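Local coordinates for protein nucleoside hydrolase, putative (Trypanosoma brucei, PDB 3FZ0) that belongs to the nucleoside hydrolase family and holds a calcium ion beside the C-terminal ends of parallel strands in its central beta-sheet, at residues 174-177 / 183-186; 305-308 / 312-315; 39-44 / 76-81; 10-15 / 137-142; 209-214 / 283-288. The protein carries 2 engineered substitutions. All blocks are in the same frame, centred on the assembly; numbering follows the deposited sequence. Where two conformers were deposited one is given.

Along the chain, contact 4 opens first, at strand 6-13, and spans contact 3 before closing at helix 138-146; contacts 1, 5 and 2 then follow in turn. Contacts 1 and 2 sit closest, with centres 8 Å apart, and touch through S183 and G315 and through N176 and R314. Contact 3 touches contacts 1, 2 and 4. Contacts 4 and 5, centres 18 Å apart, do not touch but converge on one calcium ion and three of its waters, bringing D14 and D283 together. The central sheet is common ground for contacts 2 and 4, and the tetramer interface borders contact 2. Together they run from the metal site to the subunit boundary.

Contact 1. Residues 174-177 / 183-186; sequences NSNM and SHCD
S175 and H184 both carry their side chains anti to the main-chain nitrogen, chi1 -178° and -168°, and this swings the serine hydroxyl and the imidazole into each other across the turn of chain that leads into helix 181-185. The fold is the alpha/beta fold of the nucleoside hydrolases, and the contact ties the long loop after strand 162-165 to the short helix that follows it. S175 OG lies at the edge of the ring, in its plane, and makes a hydrogen bond of 2.7 Å with H184 ND1. The CB of S175 follows its oxygen in and rests 3.9 Å from H184 CB.

N176 comes from another direction. Its amide leans over one face of the same imidazole, the two planes 45° apart, and N176 ND2 stands 3.4 Å above the ring plane of H184, offset toward the rim. ND2 is hydrogen-bonded to R314 O, while OD1 accepts from the backbone nitrogens of A178 and A179, so both ends of the amide are held and its rotation is fixed. H184 is therefore met at its edge by a hydroxyl and over a face by an amide, with T80 packing against it as well.

Just past the helix, D186 is the N-cap of helix 187-195, its OD1 accepting from A189 N. Back at the imidazole, H184 CE1 lies 3.5 Å from N176 ND2 and 3.6 Å from S175 OG.

Contact 2. Residues 305-308 / 312-315; sequences TVEL and ETRG
R314 and L308 meet where a side chain reaches back to a carbonyl. The arginine chain bends at chi3, laying its guanidinium edge-on to L308 O, which sits in the guanidinium plane and is gripped side-on by two nitrogens. R314 NE donates to L308 O over 3.1 Å with an N-H...O angle of 161°, from above the carbonyl plane; R314 NH2 donates to the same oxygen over 3.3 Å at 147°, in the carbonyl plane and on a lone pair. NH2 also forms a salt bridge with E188, so it is shared between L308 O and that carboxylate, while NH1 has a long, weak ion pair with E79 OE2.

A backbone bond runs beside this one: G315 N donates a hydrogen bond to E307 O over 3.0 Å, nearly straight at 167°. G315 O and R314 O are taken in turn by S183 OG and by N176 ND2. The positive phi of G315 would press a side chain against the preceding carbonyl, which suits glycine.

Side-chain carbons packed on carbonyl oxygens make up the rest: V306 CG1 lies 3.7 Å from G315 O, and E307 CB 3.4 Å from T313 O. E307 OE1 accepts from E312 N and bonds T313 OG1, both of the second subunit, and OE2 accepts from R311 N of that subunit and from H309 N of its own chain. T313 OG1 also bonds its counterpart in the second subunit. With backbone bonds from T305 to C318 and E307 to A316, this is the neck of a beta-hairpin joining strands 296-306 and 317-319, its loop at a tetramer interface.

Contact 3. Residues 39-44 / 76-81; sequences VVWGNV and GERETV
R78 and W41 bury the most surface here, with G42 next. The arginine leaves its backbone on the crowded side, chi1 58°, and bends again at chi3, which turns the face of its guanidinium to the edge of the tryptophan's six-membered ring. The two planes are 79° apart, so this is an edge-on approach to the face of the charged group: W41 CZ3 stands 3.5 Å above the guanidinium plane of R78, over its centre. W41 CE3 lies 3.5 Å from R78 NH1, and R78 CB packs on W41 CZ3 at 3.7 Å, so the aliphatic base of the arginine covers the rim of the indole as well. The opposite, polar end of the indole is busy too, NE1 bonding T138 OG1.

G42 supplies the acceptor. Its carbonyl oxygen lies close to the guanidinium plane and accepts hydrogen bonds from both terminal nitrogens, an end-on grip of R78 NH1 and NH2 on G42 O, each at 3.2 Å. The NH1 bond falls in the carbonyl plane on a lone pair; the NH2 donor is tilted out of it. R78 also folds back on its own loop: NE gives a 2.8 Å bond to T80 O, while NH2 makes a weak one to T80 OG1. All three nitrogens thus have carbonyl or hydroxyl partners, which should fix the rotation of the group.

Neighbouring E79 looks outward, to a salt bridge with R311 of the fourth subunit. The contact joins the loops after strands 32-39 and 66-68. The alpha carbon of G42 lies about 7 Å from the calcium ion, beside the metal site at the C-terminal ends of the parallel strands of the mixed central sheet.

Contact 4. Residues 10-15 / 137-142; sequences IIDTDC and LTNVAL. With CA (calcium ion), chain G.
D12, on strand 6-13, meets N139 at the start of helix 138-146. From CB, which points toward the helix, the chain runs anti to the backbone nitrogen, chi1 -171°, and D12 CG arrives 4.5 Å from V140 CG2. The carboxylate then splits its work. D12 OD1 accepts from a water at 2.7 Å, and that water in turn takes a weak bond from N139 N. D12 OD2 accepts from N139 ND2 over 3.0 Å on its syn lone pair, with an N-H...O angle of 164°; it lies in the amide plane, although carboxylate and amide are 84° apart. The same OD2 is also bonded to T38 OG1. N139 is held in return, ND2 also donating a hydrogen bond to V39 O and OD1 accepting from A70 N.

Two residues on, D14 OD1 binds the calcium ion at 2.4 Å, in a shell with D19, the carbonyl of L134, D283 and three waters, and OD2 accepts from N43 N. T13 OG1 accepts from C15 N in an ST turn.

With two hydrogen bonds on OD2 and a water on OD1, both oxygens of the buried D12 carboxylate are held, which sets its orientation between strand and helix.

Contact 5. Residues 209-214 / 283-288; sequences EVTVNS and DAVAVL. With CA (calcium ion), chain G.
V285 and T211 carry the hydrophobic part of this contact, where helix 208-212 lies against helix 282-291. The methyl of T211, CG2, approaches 3.7 Å from V285 CB and 3.9 Å from V285 CG1. The other valine branch, V285 CG2, turns to S214, touching S214 O at 3.8 Å, and lies 4.1 Å from T211 CB. The valine therefore fits between the threonine side chain and the serine carbonyl. F348 of helix 345-356 and V206 of strand 203-206 pack on V285 as well.

Hydrogen bonding across the pair is absent. The polar atoms are dealt with locally instead: T211 OG1, set between its own backbone nitrogen and carbonyl carbon (chi1 71°), bonds W208 O and leaves the methyl to face the valine. S214 OG bonds N345 OD1.

Metal binding comes two residues earlier on helix 282-291, where the D283 CB points away from helix 208-212. D283 OD2 binds the calcium ion at 2.4 Å, while D283 OD1 accepts at 2.6 Å from a water that is itself a ligand, 2.3 Å from the metal. Ion, water and carboxylate thus close a ring that should fix the rotation of the carboxylate. D283 N is hydrogen-bonded to OD2 of D18 in helix 17-27.

Helix 282-291 thus offers a valine to its neighbour and an aspartate to the calcium, whose charge the carboxylate would partly offset.

Contact 1. Residues 174-177 / 183-186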
# COMPACT_ATOMS: atom_id res chain seq x y z
N ASN B 174 -13.59 -8.97 11.42
CA ASN B 174 -13.49 -10.15 12.28
C ASN B 174 -12.29 -11.00 11.84
O ASN B 174 -11.98 -12.02 12.44
CB ASN B 174 -14.83 -10.94 12.28
CG ASN B 174 -15.26 -11.39 10.87
OD1 ASN B 174 -14.43 -11.52 9.98
ND2 ASN B 174 -16.57 -11.61 10.67
N SER B 175 -11.62 -10.57 10.78
CA SER B 175 -10.40 -11.22 10.31
C SER B 175 -9.12 -10.42 10.64
O SER B 175 -8.22 -10.92 11.31
CB SER B 175 -10.51 -11.54 8.82
OG SER B 175 -9.34 -12.21 8.37
N ASN B 176 -9.04 -9.18 10.16
CA ASN B 176 -8.13 -8.20 10.79
C ASN B 176 -8.98 -7.09 11.41
O ASN B 176 -10.21 -7.24 11.49
CB ASN B 176 -7.06 -7.66 9.84
CG ASN B 176 -7.65 -6.95 8.63
OD1 ASN B 176 -8.72 -6.29 8.72
ND2 ASN B 176 -6.99 -7.09 7.47
N MET B 177 -8.37 -6.02 11.89
CA MET B 177 -9.14 -4.95 12.58
C MET B 177 -10.27 -4.35 11.71
O MET B 177 -11.26 -3.86 12.25
CB MET B 177 -8.22 -3.84 13.12
CG MET B 177 -7.30 -4.30 14.24
SD MET B 177 -5.91 -3.18 14.56
CE MET B 177 -6.70 -2.02 15.61
N SER B 183 -14.01 -11.30 2.57
CA SER B 183 -13.39 -10.16 1.91
C SER B 183 -11.87 -10.24 2.06
O SER B 183 -11.15 -10.19 1.05
CB SER B 183 -13.92 -8.85 2.50
OG SER B 183 -13.55 -7.73 1.70
N HIS B 184 -11.40 -10.38 3.30
CA HIS B 184 -9.97 -10.48 3.58
C HIS B 184 -9.33 -11.68 2.86
O HIS B 184 -8.22 -11.59 2.41
CB HIS B 184 -9.73 -10.57 5.10
CG HIS B 184 -8.30 -10.40 5.50
ND1 HIS B 184 -7.81 -10.81 6.72
CD2 HIS B 184 -7.24 -9.86 4.84
CE1 HIS B 184 -6.52 -10.54 6.80
NE2 HIS B 184 -6.15 -9.95 5.67
N CYS B 185 -10.07 -12.77 2.72
CA CYS B 185 -9.57 -13.98 2.05
C CYS B 185 -9.20 -13.69 0.63
O CYS B 185 -8.20 -14.20 0.12
CB CYS B 185 -10.63 -15.08 2.05
SG CYS B 185 -10.61 -16.08 3.55
N ASP B 186 -9.99 -12.85 -0.02
CA ASP B 186 -9.69 -12.56 -1.41
C ASP B 186 -10.19 -11.19 -1.76
O ASP B 186 -11.28 -11.06 -2.32
CB ASP B 186 -10.28 -13.63 -2.35
CG ASP B 186 -9.64 -13.61 -3.68
OD1 ASP B 186 -9.12 -12.53 -3.99
OD2 ASP B 186 -9.63 -14.63 -4.41

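Contact 2. Residues 305-308 / 312-315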
# COMPACT_ATOMS: atom_id res chain seq x y z
N THR B 305 -16.14 -0.37 -2.73
CA THR B 305 -15.03 -1.16 -3.24
C THR B 305 -14.26 -1.85 -2.11
O THR B 305 -14.57 -1.65 -0.95
CB THR B 305 -14.11 -0.35 -4.17
OG1 THR B 305 -13.33 -1.25 -4.95
CG2 THR B 305 -13.20 0.58 -3.42
N VAL B 306 -13.30 -2.70 -2.44
CA VAL B 306 -12.44 -3.34 -1.43
C VAL B 306 -10.98 -2.82 -1.51
O VAL B 306 -10.41 -2.72 -2.59
CB VAL B 306 -12.46 -4.88 -1.62
CG1 VAL B 306 -11.67 -5.57 -0.51
CG2 VAL B 306 -13.92 -5.40 -1.69
N GLU B 307 -10.41 -2.42 -0.38
CA GLU B 307 -8.98 -2.03 -0.28
C GLU B 307 -8.07 -3.22 -0.60
O GLU B 307 -8.24 -4.30 -0.04
CB GLU B 307 -8.67 -1.56 1.13
CG GLU B 307 -7.18 -1.19 1.38
CD GLU B 307 -6.67 -0.06 0.47
OE1 GLU B 307 -7.24 1.04 0.49
OE2 GLU B 307 -5.68 -0.24 -0.26
N LEU B 308 -7.10 -3.01 -1.49
CA LEU B 308 -6.15 -4.05 -1.82
C LEU B 308 -4.77 -3.85 -1.21
O LEU B 308 -4.00 -4.81 -1.10
CB LEU B 308 -5.99 -4.15 -3.33
CG LEU B 308 -7.22 -4.42 -4.20
CD1 LEU B 308 -6.84 -4.40 -5.71
CD2 LEU B 308 -7.95 -5.72 -3.79
N GLU B 312 -2.87 -2.66 7.57
CA GLU B 312 -3.92 -3.10 8.51
C GLU B 312 -5.31 -3.17 7.85
O GLU B 312 -6.24 -3.73 8.43
CB GLU B 312 -3.96 -2.16 9.72
CG GLU B 312 -2.87 -2.42 10.77
CD GLU B 312 -1.57 -1.66 10.52
OE1 GLU B 312 -1.60 -0.60 9.84
OE2 GLU B 312 -0.51 -2.12 11.01
N THR B 313 -5.47 -2.57 6.67
CA THR B 313 -6.78 -2.49 6.04
C THR B 313 -6.99 -3.32 4.75
O THR B 313 -8.04 -3.19 4.07
CB THR B 313 -7.17 -1.04 5.72
OG1 THR B 313 -6.10 -0.43 4.99
CG2 THR B 313 -7.42 -0.25 6.97
N ARG B 314 -6.03 -4.18 4.40
CA ARG B 314 -6.23 -5.05 3.23
C ARG B 314 -7.51 -5.84 3.48
O ARG B 314 -7.68 -6.37 4.55
CB ARG B 314 -5.01 -5.96 2.98
CG ARG B 314 -5.33 -7.23 2.21
CD ARG B 314 -4.12 -7.91 1.60
NE ARG B 314 -4.16 -7.62 0.21
CZ ARG B 314 -4.44 -8.45 -0.80
NH1 ARG B 314 -4.66 -9.75 -0.65
NH2 ARG B 314 -4.46 -7.92 -2.01
N GLY B 315 -8.42 -5.85 2.49
CA GLY B 315 -9.71 -6.54 2.61
C GLY B 315 -10.85 -5.65 3.13
O GLY B 315 -11.99 -6.06 3.10

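Contact 3. Residues 39-44 / 76-81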
# COMPACT_ATOMS: atom_id res chain seq x y z
N VAL B 39 -17.81 -25.03 -5.02
CA VAL B 39 -17.06 -25.05 -3.76
C VAL B 39 -15.81 -24.16 -3.88
O VAL B 39 -15.10 -24.20 -4.89
CB VAL B 39 -16.70 -26.52 -3.38
CG1 VAL B 39 -15.71 -26.57 -2.23
CG2 VAL B 39 -17.98 -27.26 -3.07
N VAL B 40 -15.56 -23.37 -2.85
CA VAL B 40 -14.37 -22.52 -2.85
C VAL B 40 -13.63 -22.75 -1.54
O VAL B 40 -14.24 -23.13 -0.56
CB VAL B 40 -14.73 -21.03 -3.11
CG1 VAL B 40 -15.57 -20.47 -1.98
CG2 VAL B 40 -13.51 -20.20 -3.37
N TRP B 41 -12.30 -22.54 -1.55
CA TRP B 41 -11.47 -22.51 -0.33
C TRP B 41 -12.01 -21.41 0.62
O TRP B 41 -12.80 -20.55 0.20
CB TRP B 41 -10.01 -22.24 -0.70
CG TRP B 41 -9.78 -20.82 -1.06
CD1 TRP B 41 -10.02 -20.22 -2.28
CD2 TRP B 41 -9.31 -19.79 -0.20
NE1 TRP B 41 -9.72 -18.90 -2.22
CE2 TRP B 41 -9.27 -18.60 -0.96
CE3 TRP B 41 -8.87 -19.75 1.13
CZ2 TRP B 41 -8.82 -17.38 -0.42
CZ3 TRP B 41 -8.43 -18.54 1.66
CH2 TRP B 41 -8.41 -17.38 0.89
N GLY B 42 -11.60 -21.45 1.89
CA GLY B 42 -11.99 -20.47 2.89
C GLY B 42 -11.80 -21.02 4.29
O GLY B 42 -10.65 -21.13 4.79
N ASN B 43 -12.90 -21.38 4.95
CA ASN B 43 -12.78 -21.99 6.27
C ASN B 43 -12.39 -23.46 6.29
O ASN B 43 -11.86 -23.97 7.28
CB ASN B 43 -13.99 -21.68 7.14
CG ASN B 43 -13.91 -20.26 7.74
OD1 ASN B 43 -12.87 -19.85 8.31
ND2 ASN B 43 -14.99 -19.49 7.58
N VAL B 44 -12.64 -24.15 5.17
CA VAL B 44 -12.08 -25.46 4.94
C VAL B 44 -11.54 -25.59 3.54
O VAL B 44 -11.95 -24.87 2.62
CB VAL B 44 -13.08 -26.62 5.23
CG1 VAL B 44 -13.52 -26.55 6.72
CG2 VAL B 44 -14.27 -26.58 4.27
N GLY B 76 -1.79 -14.77 -5.11
CA GLY B 76 -0.91 -14.99 -3.95
C GLY B 76 -1.43 -15.97 -2.90
O GLY B 76 -2.58 -16.45 -2.99
N GLU B 77 -0.59 -16.26 -1.90
CA GLU B 77 -0.97 -17.13 -0.78
C GLU B 77 -2.05 -16.48 0.08
O GLU B 77 -2.12 -15.26 0.17
CB GLU B 77 0.25 -17.44 0.08
CG GLU B 77 0.82 -18.87 -0.09
CD GLU B 77 2.16 -19.07 0.66
OE1 GLU B 77 2.21 -18.74 1.87
OE2 GLU B 77 3.15 -19.54 0.03
N ARG B 78 -2.89 -17.30 0.73
CA ARG B 78 -3.93 -16.80 1.65
C ARG B 78 -3.27 -16.01 2.76
O ARG B 78 -2.20 -16.37 3.22
CB ARG B 78 -4.80 -17.94 2.23
CG ARG B 78 -4.03 -19.02 2.99
CD ARG B 78 -4.92 -20.07 3.58
NE ARG B 78 -5.97 -19.47 4.39
CZ ARG B 78 -7.17 -20.01 4.61
NH1 ARG B 78 -7.52 -21.16 4.07
NH2 ARG B 78 -8.06 -19.36 5.35
N GLU B 79 -3.91 -14.92 3.15
CA GLU B 79 -3.41 -14.04 4.22
C GLU B 79 -4.34 -14.17 5.44
O GLU B 79 -4.23 -13.44 6.44
CB GLU B 79 -3.23 -12.59 3.71
CG GLU B 79 -2.40 -12.54 2.38
CD GLU B 79 -2.02 -11.12 1.90
OE1 GLU B 79 -2.24 -10.14 2.65
OE2 GLU B 79 -1.46 -10.98 0.78
N THR B 80 -5.28 -15.11 5.35
CA THR B 80 -6.17 -15.45 6.46
C THR B 80 -5.83 -16.85 6.98
O THR B 80 -5.13 -17.64 6.36
CB THR B 80 -7.65 -15.41 6.04
OG1 THR B 80 -7.89 -16.36 4.99
CG2 THR B 80 -8.04 -14.03 5.57
N VAL B 81 -6.38 -17.14 8.14
CA VAL B 81 -6.22 -18.40 8.85
C VAL B 81 -7.61 -19.06 8.87
O VAL B 81 -8.63 -18.34 8.89
CB VAL B 81 -5.72 -18.08 10.28
CG1 VAL B 81 -6.11 -19.13 11.28
CG2 VAL B 81 -4.20 -17.82 10.26

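Contact 4. Residues 10-15 / 137-142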
# COMPACT_ATOMS: atom_id res chain seq x y z
N ILE B 10 -27.38 -20.60 -8.05
CA ILE B 10 -26.04 -21.14 -7.97
C ILE B 10 -25.56 -20.70 -6.60
O ILE B 10 -25.69 -19.53 -6.22
CB ILE B 10 -25.13 -20.51 -9.05
CG1 ILE B 10 -25.76 -20.68 -10.44
CG2 ILE B 10 -23.71 -21.09 -8.98
CD1 ILE B 10 -25.14 -19.77 -11.49
N ILE B 11 -25.05 -21.62 -5.81
CA ILE B 11 -24.54 -21.24 -4.51
C ILE B 11 -23.05 -21.56 -4.46
O ILE B 11 -22.62 -22.71 -4.64
CB ILE B 11 -25.32 -21.90 -3.33
CG1 ILE B 11 -26.76 -21.40 -3.31
CG2 ILE B 11 -24.63 -21.58 -1.98
CD1 ILE B 11 -27.66 -22.15 -2.36
N ASP B 12 -22.26 -20.52 -4.29
CA ASP B 12 -20.82 -20.68 -4.19
C ASP B 12 -20.47 -20.60 -2.73
O ASP B 12 -20.91 -19.69 -2.05
CB ASP B 12 -20.10 -19.60 -4.99
CG ASP B 12 -18.62 -19.86 -5.10
OD1 ASP B 12 -17.90 -19.34 -4.21
OD2 ASP B 12 -18.17 -20.59 -6.01
N THR B 13 -19.70 -21.56 -2.25
CA THR B 13 -19.58 -21.77 -0.82
C THR B 13 -18.25 -22.39 -0.37
O THR B 13 -17.64 -23.18 -1.11
CB THR B 13 -20.79 -22.66 -0.28
OG1 THR B 13 -20.64 -22.88 1.12
CG2 THR B 13 -20.83 -24.01 -0.98
N ASP B 14 -17.83 -22.03 0.84
CA ASP B 14 -16.69 -22.69 1.46
C ASP B 14 -17.09 -23.70 2.55
O ASP B 14 -16.25 -24.12 3.37
CB ASP B 14 -15.64 -21.68 1.95
CG ASP B 14 -16.10 -20.85 3.16
OD1 ASP B 14 -17.31 -20.57 3.30
OD2 ASP B 14 -15.24 -20.42 3.95
N CYS B 15 -18.37 -24.05 2.59
CA CYS B 15 -18.81 -25.33 3.18
C CYS B 15 -18.64 -25.47 4.68
O CYS B 15 -18.36 -26.56 5.18
CB CYS B 15 -18.12 -26.50 2.46
SG CYS B 15 -18.09 -26.26 0.67
N LEU B 137 -14.62 -14.75 -2.84
CA LEU B 137 -15.14 -14.61 -4.20
C LEU B 137 -14.31 -15.18 -5.36
O LEU B 137 -14.59 -14.88 -6.53
CB LEU B 137 -15.48 -13.14 -4.46
CG LEU B 137 -16.52 -12.64 -3.45
CD1 LEU B 137 -16.47 -11.13 -3.33
CD2 LEU B 137 -17.89 -13.15 -3.89
N THR B 138 -13.31 -16.00 -5.07
CA THR B 138 -12.39 -16.44 -6.09
C THR B 138 -13.03 -17.03 -7.34
O THR B 138 -12.68 -16.61 -8.47
CB THR B 138 -11.37 -17.42 -5.56
OG1 THR B 138 -10.93 -17.00 -4.26
CG2 THR B 138 -10.16 -17.52 -6.54
N ASN B 139 -13.92 -18.03 -7.18
CA ASN B 139 -14.57 -18.65 -8.32
C ASN B 139 -15.37 -17.63 -9.13
O ASN B 139 -15.32 -17.62 -10.36
CB ASN B 139 -15.50 -19.81 -7.89
CG ASN B 139 -14.74 -20.97 -7.27
OD1 ASN B 139 -13.55 -21.18 -7.57
ND2 ASN B 139 -15.41 -21.70 -6.36
N VAL B 140 -16.11 -16.78 -8.45
CA VAL B 140 -16.91 -15.78 -9.15
C VAL B 140 -16.04 -14.82 -9.99
O VAL B 140 -16.31 -14.59 -11.17
CB VAL B 140 -17.86 -15.00 -8.20
CG1 VAL B 140 -18.80 -14.13 -9.03
CG2 VAL B 140 -18.68 -15.96 -7.32
N ALA B 141 -14.97 -14.30 -9.39
CA ALA B 141 -14.08 -13.39 -10.08
C ALA B 141 -13.50 -14.06 -11.29
O ALA B 141 -13.39 -13.43 -12.34
CB ALA B 141 -12.97 -12.94 -9.15
N LEU B 142 -13.11 -15.32 -11.14
CA LEU B 142 -12.42 -16.07 -12.19
C LEU B 142 -13.37 -16.25 -13.37
O LEU B 142 -13.00 -15.97 -14.54
CB LEU B 142 -11.97 -17.40 -11.61
CG LEU B 142 -10.69 -18.11 -11.99
CD1 LEU B 142 -9.58 -17.12 -12.22
CD2 LEU B 142 -10.33 -19.05 -10.87
CA CA G . -19.17 -19.33 4.28
O HOH W 1 -15.80 -18.06 -5.22
O HOH W 2 -19.36 -17.11 4.86
O HOH W 3 -16.68 -18.36 4.63
O HOH W 4 -18.92 -19.50 6.71

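Contact 5. Residues 209-214 / 283-288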
# COMPACT_ATOMS: atom_id res chain seq x y z
N GLU B 209 -22.00 -6.88 10.03
CA GLU B 209 -22.80 -6.20 11.07
C GLU B 209 -24.29 -6.41 10.89
O GLU B 209 -25.00 -6.63 11.84
CB GLU B 209 -22.48 -4.70 11.16
CG GLU B 209 -21.03 -4.38 11.58
CD GLU B 209 -20.05 -4.28 10.40
OE1 GLU B 209 -20.34 -4.86 9.33
OE2 GLU B 209 -18.99 -3.62 10.53
N VAL B 210 -24.78 -6.43 9.66
CA VAL B 210 -26.19 -6.71 9.50
C VAL B 210 -26.53 -8.15 9.88
O VAL B 210 -27.64 -8.41 10.35
CB VAL B 210 -26.73 -6.32 8.09
CG1 VAL B 210 -26.32 -7.34 7.04
CG2 VAL B 210 -28.21 -6.17 8.15
N THR B 211 -25.59 -9.08 9.73
CA THR B 211 -25.86 -10.47 10.16
C THR B 211 -25.76 -10.60 11.68
O THR B 211 -26.56 -11.31 12.29
CB THR B 211 -25.04 -11.54 9.40
OG1 THR B 211 -23.67 -11.47 9.80
CG2 THR B 211 -25.17 -11.33 7.85
N VAL B 212 -24.83 -9.88 12.30
CA VAL B 212 -24.77 -9.85 13.75
C VAL B 212 -26.10 -9.34 14.34
O VAL B 212 -26.55 -9.80 15.43
CB VAL B 212 -23.59 -8.98 14.24
CG1 VAL B 212 -23.65 -8.77 15.81
CG2 VAL B 212 -22.27 -9.59 13.81
N ASN B 213 -26.72 -8.40 13.62
CA ASN B 213 -27.98 -7.78 14.01
C ASN B 213 -29.20 -8.66 13.81
O ASN B 213 -30.30 -8.32 14.25
CB ASN B 213 -28.19 -6.50 13.22
CG ASN B 213 -29.32 -5.67 13.79
OD1 ASN B 213 -30.34 -5.43 13.12
ND2 ASN B 213 -29.18 -5.26 15.04
N SER B 214 -29.02 -9.78 13.11
CA SER B 214 -30.11 -10.74 12.86
C SER B 214 -29.66 -12.17 13.21
O SER B 214 -29.51 -13.01 12.32
CB SER B 214 -30.55 -10.66 11.40
OG SER B 214 -31.66 -11.49 11.21
N ASP B 283 -24.15 -16.66 6.61
CA ASP B 283 -24.55 -17.14 5.27
C ASP B 283 -26.05 -17.37 5.12
O ASP B 283 -26.58 -17.19 4.03
CB ASP B 283 -23.79 -18.41 4.90
CG ASP B 283 -22.32 -18.16 4.73
OD1 ASP B 283 -21.93 -17.02 4.42
OD2 ASP B 283 -21.52 -19.11 4.91
N ALA B 284 -26.73 -17.75 6.20
CA ALA B 284 -28.18 -17.98 6.13
C ALA B 284 -28.90 -16.67 5.89
O ALA B 284 -29.91 -16.63 5.17
CB ALA B 284 -28.70 -18.67 7.39
N VAL B 285 -28.37 -15.59 6.47
CA VAL B 285 -28.96 -14.27 6.29
C VAL B 285 -28.85 -13.84 4.81
O VAL B 285 -29.78 -13.27 4.21
CB VAL B 285 -28.35 -13.21 7.29
CG1 VAL B 285 -28.94 -11.81 7.10
CG2 VAL B 285 -28.56 -13.63 8.73
N ALA B 286 -27.71 -14.13 4.20
CA ALA B 286 -27.50 -13.77 2.80
C ALA B 286 -28.47 -14.55 1.89
O ALA B 286 -29.12 -13.94 1.02
CB ALA B 286 -26.03 -14.05 2.40
N VAL B 287 -28.57 -15.87 2.07
CA VAL B 287 -29.57 -16.66 1.33
C VAL B 287 -30.99 -16.10 1.51
O VAL B 287 -31.74 -15.98 0.54
CB VAL B 287 -29.52 -18.21 1.64
CG1 VAL B 287 -30.67 -18.93 0.99
CG2 VAL B 287 -28.18 -18.79 1.13
N LEU B 288 -31.35 -15.71 2.73
CA LEU B 288 -32.66 -15.10 2.96
C LEU B 288 -32.85 -13.81 2.14
O LEU B 288 -33.93 -13.57 1.55
CB LEU B 288 -32.87 -14.82 4.44
CG LEU B 288 -34.22 -14.21 4.79
CD1 LEU B 288 -35.25 -15.29 4.76
CD2 LEU B 288 -34.12 -13.61 6.17
CA CA G . -19.17 -19.33 4.28
O HOH W 2 -19.36 -17.11 4.86
O HOH W 3 -16.68 -18.36 4.63
O HOH W 4 -18.92 -19.50 6.71